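Local coordinates for protein D-lactate dehydrogenase (Fermentative) (Pseudomonas aeruginosa, PDB 6ABJ) that catalyses the NAD-dependent interconversion of D-lactate and pyruvate, probably reducing pyruvate during fermentation, and works as a tetramer, at residues D70-P75 with N96-A101; A243-T248 with G269-D274. All coordinates share one frame; numbering follows the deposited sequence.

In the fold
The two contacts belong to different parallel sheets, interaction 1 just past two neighbouring strands and interaction 2 along two. Interaction 1 lies in the five-stranded flavodoxin-like domain, where 70-75 and 96-101 follow strands 63-66 and 87-90; interaction 2 is the pairing of strands 243-247 and 268-273 in the seven-stranded NAD-binding Rossmann domain. Their centres are 31 Å apart on opposite sides of the chain's centre, yet the nearest atoms approach to about 12 Å. T248 and D274 of interaction 2 belong to the NADH site, which is empty in this chain. The side chain of D274 comes about 6 Å from that of F314, another NADH-binding residue, whereas the side chain of H97 in interaction 1 stays about 11 Å from F314.

Interaction 1 (D70-P75 with N96-A101); sequences DDLSRP and NHVDLA
A single beta-like bridge between L72 and V98 joins two loops of the flavodoxin-like domain, each running from the end of a strand into a helix. Its firm half is D99 N to L72 O, 2.8 Å long and nearly straight at 168°; the other half, L72 N to H97 O, is weak, bent to 134°. The carbonyl of H97 gains a second donor from a water, which also bonds D71 OD1 and so ties the loops together a second time.

Beside the bridge, L72 and V98 lie side by side, L72 CD1 against V98 CG2 at 3.7 Å, and L72 continues inward to L77, L80, V88 and L90, a place that suits a branched apolar residue. The same methyl, V98 CG2, also stands over the centre of the H97 ring, 4.0 Å above its plane. With CG held between the backbone N and the carbonyl carbon (chi1 58°), the H97 ring is placed across from D70, its CD2 edge against D70 O at 3.2 Å, in the plane of the ring.

Since strands 63-66 and 87-90 are adjacent and parallel, helices 74-82 and 100-105 start near each other, with S73 and D99 at their N-cap positions. D71 shapes the first start through an Asx turn: its OD1 accepts S73 N at 3.1 Å and S73 OG at 2.7 Å, both from the same face of the carboxylate. D99 caps the second helix through OD1 to A102 N, while OD2 takes a water and lies 3.6 Å from R74 CB. The guanidinium of R74 instead makes its salt bridge along its own helix, with E78.

Interaction 2 (A243-T248 with G269-D274); sequences AMLINT and GYLGLD
A243 begins the pairing with one carbonyl oxygen shared by two donors of the next strand, G269 N at 2.8 Å and Y270 N at 3.2 Å. The bare backbone of G269 fits where the strand comes so near this oxygen. M244, extended from CB to SD and bent only at chi3 (-71°), folds its methyl over the phenol of Y270: CE stands 4.0 Å from the ring centroid, displaced toward the rim near CG, a CH-pi contact. SD lies farther off, oblique to the ring, a Met-aromatic contact. The hydroxyl of Y270 reaches on to R135.

L245 turns to the other side of the sheet and lies alongside L271; L245 CD2 is 3.9 Å from L271 CD1, and both side chains pack on L259. That residue belongs to helix 256-265, the crossover of this Rossmann-type beta-alpha-beta unit, whose strands run only 8° from parallel. L245 bonds backbone to backbone with Y270 and G272 in turn. At I246, CD1 reaches across to G272 CA at 3.9 Å, filling the place where the glycine has no side chain. N247 packs CB on L273 CD2, while its side-chain carboxamide bonds the residues that follow, OD1 accepting from G249 N and ND2 donating to R250 O.

T248, an NADH-binding residue, sets CG2 obliquely against CB of D274, another such residue, at 3.9 Å. The carboxylate of D274 is gripped by T309 OG1, Q312 N and A313 N.

Interaction 1 (D70-P75 with N96-A101)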
loop_
_atom_site.group_PDB
_atom_site.type_symbol
_atom_site.label_atom_id
_atom_site.label_comp_id
_atom_site.label_asym_id
_atom_site.label_seq_id
_atom_site.Cartn_x
_atom_site.Cartn_y
_atom_site.Cartn_z
ATOM N N ASP B 70 -20.521 18.966 -9.184
ATOM C CA ASP B 70 -21.716 19.612 -8.666
ATOM C C ASP B 70 -22.928 19.381 -9.598
ATOM O O ASP B 70 -22.811 19.268 -10.826
ATOM C CB ASP B 70 -21.452 21.109 -8.489
ATOM C CG ASP B 70 -20.544 21.414 -7.304
ATOM O OD1 ASP B 70 -20.805 20.890 -6.196
ATOM O OD2 ASP B 70 -19.584 22.212 -7.457
ATOM N N ASP B 71 -24.094 19.287 -8.999
ATOM C CA ASP B 71 -25.295 18.980 -9.771
ATOM C C ASP B 71 -25.966 20.297 -10.233
ATOM O O ASP B 71 -26.491 21.019 -9.399
ATOM C CB ASP B 71 -26.248 18.158 -8.905
ATOM C CG ASP B 71 -27.524 17.781 -9.625
ATOM O OD1 ASP B 71 -27.695 18.064 -10.848
ATOM O OD2 ASP B 71 -28.373 17.197 -8.926
ATOM N N LEU B 72 -25.884 20.575 -11.529
ATOM C CA LEU B 72 -26.538 21.765 -12.129
ATOM C C LEU B 72 -27.596 21.359 -13.165
ATOM O O LEU B 72 -27.687 21.918 -14.322
ATOM C CB LEU B 72 -25.468 22.671 -12.759
ATOM C CG LEU B 72 -24.626 23.405 -11.703
ATOM C CD1 LEU B 72 -23.336 23.957 -12.303
ATOM C CD2 LEU B 72 -25.455 24.520 -11.079
ATOM N N SER B 73 -28.388 20.367 -12.767
ATOM C CA SER B 73 -29.541 19.938 -13.575
ATOM C C SER B 73 -30.653 20.969 -13.346
ATOM O O SER B 73 -30.545 21.809 -12.447
ATOM C CB SER B 73 -29.995 18.496 -13.154
ATOM O OG SER B 73 -30.204 18.497 -11.759
ATOM N N ARG B 74 -31.701 20.895 -14.157
ATOM C CA ARG B 74 -32.831 21.842 -14.044
ATOM C C ARG B 74 -33.356 22.053 -12.629
ATOM O O ARG B 74 -33.490 23.201 -12.196
ATOM C CB ARG B 74 -33.977 21.459 -14.990
ATOM C CG ARG B 74 -35.255 22.270 -14.749
ATOM C CD ARG B 74 -36.407 21.885 -15.682
ATOM N NE ARG B 74 -36.272 22.574 -16.981
ATOM C CZ ARG B 74 -36.500 23.887 -17.196
ATOM N NH1 ARG B 74 -36.903 24.689 -16.208
ATOM N NH2 ARG B 74 -36.320 24.406 -18.410
ATOM N N PRO B 75 -33.630 20.959 -11.869
ATOM C CA PRO B 75 -34.160 21.249 -10.530
ATOM C C PRO B 75 -33.256 22.131 -9.650
ATOM O O PRO B 75 -33.741 22.949 -8.825
ATOM C CB PRO B 75 -34.320 19.842 -9.906
ATOM C CG PRO B 75 -34.614 18.947 -11.082
ATOM C CD PRO B 75 -33.854 19.550 -12.263
ATOM N N ASN B 96 -20.537 19.252 -18.458
ATOM C CA ASN B 96 -21.519 18.197 -18.757
ATOM C C ASN B 96 -22.632 18.143 -17.750
ATOM O O ASN B 96 -23.763 17.824 -18.089
ATOM C CB ASN B 96 -20.858 16.817 -18.744
ATOM C CG ASN B 96 -19.982 16.577 -19.950
ATOM O OD1 ASN B 96 -20.237 17.089 -21.048
ATOM N ND2 ASN B 96 -18.942 15.761 -19.758
ATOM N N HIS B 97 -22.260 18.377 -16.500
ATOM C CA HIS B 97 -23.167 18.507 -15.357
ATOM C C HIS B 97 -24.211 19.666 -15.400
ATOM O O HIS B 97 -25.063 19.772 -14.488
ATOM C CB HIS B 97 -22.343 18.650 -14.079
ATOM C CG HIS B 97 -21.372 19.831 -14.062
ATOM N ND1 HIS B 97 -20.502 20.146 -15.095
ATOM C CD2 HIS B 97 -21.105 20.722 -13.074
ATOM C CE1 HIS B 97 -19.742 21.158 -14.729
ATOM N NE2 HIS B 97 -20.080 21.523 -13.503
ATOM N N VAL B 98 -24.114 20.539 -16.392
ATOM C CA VAL B 98 -25.035 21.704 -16.480
ATOM C C VAL B 98 -26.119 21.477 -17.498
ATOM O O VAL B 98 -25.848 21.236 -18.667
ATOM C CB VAL B 98 -24.278 23.008 -16.877
ATOM C CG1 VAL B 98 -25.210 24.207 -16.775
ATOM C CG2 VAL B 98 -23.071 23.232 -15.971
ATOM N N ASP B 99 -27.373 21.586 -17.094
ATOM C CA ASP B 99 -28.459 21.648 -18.101
ATOM C C ASP B 99 -28.556 23.085 -18.695
ATOM O O ASP B 99 -29.142 23.951 -18.081
ATOM C CB ASP B 99 -29.792 21.241 -17.441
ATOM C CG ASP B 99 -30.948 21.165 -18.445
ATOM O OD1 ASP B 99 -30.797 21.573 -19.649
ATOM O OD2 ASP B 99 -32.040 20.745 -17.986
ATOM N N LEU B 100 -27.937 23.317 -19.850
ATOM C CA LEU B 100 -27.735 24.679 -20.378
ATOM C C LEU B 100 -29.030 25.228 -20.901
ATOM O O LEU B 100 -29.263 26.406 -20.833
ATOM C CB LEU B 100 -26.709 24.673 -21.512
ATOM C CG LEU B 100 -25.244 24.357 -21.143
ATOM C CD1 LEU B 100 -24.406 24.051 -22.375
ATOM C CD2 LEU B 100 -24.650 25.507 -20.367
ATOM N N ALA B 101 -29.853 24.357 -21.488
ATOM C CA ALA B 101 -31.187 24.705 -21.969
ATOM C C ALA B 101 -32.039 25.223 -20.833
ATOM O O ALA B 101 -32.694 26.267 -20.951
ATOM C CB ALA B 101 -31.852 23.502 -22.635
HETATM O O HOH W 1 -25.799 17.822 -12.999
HETATM O O HOH W 2 -31.697 19.106 -15.829
#

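Interaction 2 (A243-T248 with G269-D274)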
loop_
_atom_site.group_PDB
_atom_site.type_symbol
_atom_site.label_atom_id
_atom_site.label_comp_id
_atom_site.label_asym_id
_atom_site.label_seq_id
_atom_site.Cartn_x
_atom_site.Cartn_y
_atom_site.Cartn_z
ATOM N N ALA B 243 2.830 -1.471 -26.592
ATOM C CA ALA B 243 2.987 -0.048 -26.590
ATOM C C ALA B 243 2.366 0.521 -25.322
ATOM O O ALA B 243 1.572 -0.138 -24.630
ATOM C CB ALA B 243 2.331 0.567 -27.811
ATOM N N MET B 244 2.704 1.757 -25.066
ATOM C CA MET B 244 2.127 2.543 -23.968
ATOM C C MET B 244 1.091 3.541 -24.520
ATOM O O MET B 244 1.404 4.262 -25.458
ATOM C CB MET B 244 3.252 3.311 -23.293
ATOM C CG MET B 244 2.801 4.279 -22.210
ATOM S SD MET B 244 4.192 5.127 -21.433
ATOM C CE MET B 244 4.929 3.826 -20.497
ATOM N N LEU B 245 -0.046 3.647 -23.839
ATOM C CA LEU B 245 -1.065 4.677 -24.148
ATOM C C LEU B 245 -1.295 5.589 -22.971
ATOM O O LEU B 245 -1.506 5.126 -21.846
ATOM C CB LEU B 245 -2.360 3.949 -24.510
ATOM C CG LEU B 245 -3.528 4.871 -24.858
ATOM C CD1 LEU B 245 -3.337 5.680 -26.137
ATOM C CD2 LEU B 245 -4.796 4.019 -24.993
ATOM N N ILE B 246 -1.331 6.891 -23.242
ATOM C CA ILE B 246 -1.576 7.913 -22.249
ATOM C C ILE B 246 -2.822 8.729 -22.728
ATOM O O ILE B 246 -2.877 9.211 -23.864
ATOM C CB ILE B 246 -0.374 8.882 -22.138
ATOM C CG1 ILE B 246 0.933 8.092 -21.835
ATOM C CG2 ILE B 246 -0.576 9.947 -21.082
ATOM C CD1 ILE B 246 0.929 7.308 -20.527
ATOM N N ASN B 247 -3.797 8.862 -21.846
ATOM C CA ASN B 247 -4.929 9.742 -22.099
ATOM C C ASN B 247 -5.061 10.745 -20.983
ATOM O O ASN B 247 -5.581 10.457 -19.878
ATOM C CB ASN B 247 -6.232 8.980 -22.250
ATOM C CG ASN B 247 -7.372 9.913 -22.693
ATOM O OD1 ASN B 247 -7.111 11.052 -23.108
ATOM N ND2 ASN B 247 -8.582 9.458 -22.557
ATOM N N THR B 248 -4.526 11.934 -21.241
ATOM C CA THR B 248 -4.861 13.119 -20.418
ATOM C C THR B 248 -5.889 14.054 -21.100
ATOM O O THR B 248 -6.076 15.138 -20.613
ATOM C CB THR B 248 -3.604 13.900 -20.060
ATOM O OG1 THR B 248 -2.963 14.362 -21.276
ATOM C CG2 THR B 248 -2.589 12.998 -19.277
ATOM N N GLY B 269 0.781 -2.611 -23.567
ATOM C CA GLY B 269 1.790 -2.801 -22.543
ATOM C C GLY B 269 1.579 -1.965 -21.308
ATOM O O GLY B 269 1.980 -2.369 -20.231
ATOM N N TYR B 270 1.087 -0.753 -21.495
ATOM C CA TYR B 270 0.968 0.176 -20.396
ATOM C C TYR B 270 -0.180 1.113 -20.658
ATOM O O TYR B 270 -0.481 1.451 -21.806
ATOM C CB TYR B 270 2.217 1.066 -20.275
ATOM C CG TYR B 270 3.587 0.414 -20.250
ATOM C CD1 TYR B 270 4.204 -0.010 -21.421
ATOM C CD2 TYR B 270 4.295 0.304 -19.058
ATOM C CE1 TYR B 270 5.469 -0.569 -21.397
ATOM C CE2 TYR B 270 5.558 -0.254 -19.026
ATOM C CZ TYR B 270 6.141 -0.689 -20.197
ATOM O OH TYR B 270 7.398 -1.244 -20.163
ATOM N N LEU B 271 -0.796 1.563 -19.580
ATOM C CA LEU B 271 -1.821 2.606 -19.656
ATOM C C LEU B 271 -1.744 3.628 -18.539
ATOM O O LEU B 271 -1.722 3.293 -17.365
ATOM C CB LEU B 271 -3.204 1.946 -19.674
ATOM C CG LEU B 271 -4.430 2.882 -19.740
ATOM C CD1 LEU B 271 -4.612 3.456 -21.115
ATOM C CD2 LEU B 271 -5.674 2.155 -19.266
ATOM N N GLY B 272 -1.753 4.915 -18.943
ATOM C CA GLY B 272 -1.789 6.030 -18.031
ATOM C C GLY B 272 -3.036 6.855 -18.331
ATOM O O GLY B 272 -3.151 7.348 -19.427
ATOM N N LEU B 273 -3.934 6.955 -17.362
ATOM C CA LEU B 273 -5.132 7.762 -17.548
ATOM C C LEU B 273 -5.172 8.861 -16.519
ATOM O O LEU B 273 -4.945 8.621 -15.351
ATOM C CB LEU B 273 -6.390 6.913 -17.356
ATOM C CG LEU B 273 -6.639 5.736 -18.275
ATOM C CD1 LEU B 273 -7.979 5.099 -17.825
ATOM C CD2 LEU B 273 -6.638 6.046 -19.740
ATOM N N ASP B 274 -5.452 10.067 -16.975
ATOM C CA ASP B 274 -5.863 11.150 -16.081
ATOM C C ASP B 274 -7.356 11.514 -16.236
ATOM O O ASP B 274 -7.886 12.278 -15.410
ATOM C CB ASP B 274 -5.025 12.406 -16.299
ATOM C CG ASP B 274 -5.278 13.448 -15.212
ATOM O OD1 ASP B 274 -5.043 13.153 -14.010
ATOM O OD2 ASP B 274 -5.727 14.576 -15.527
#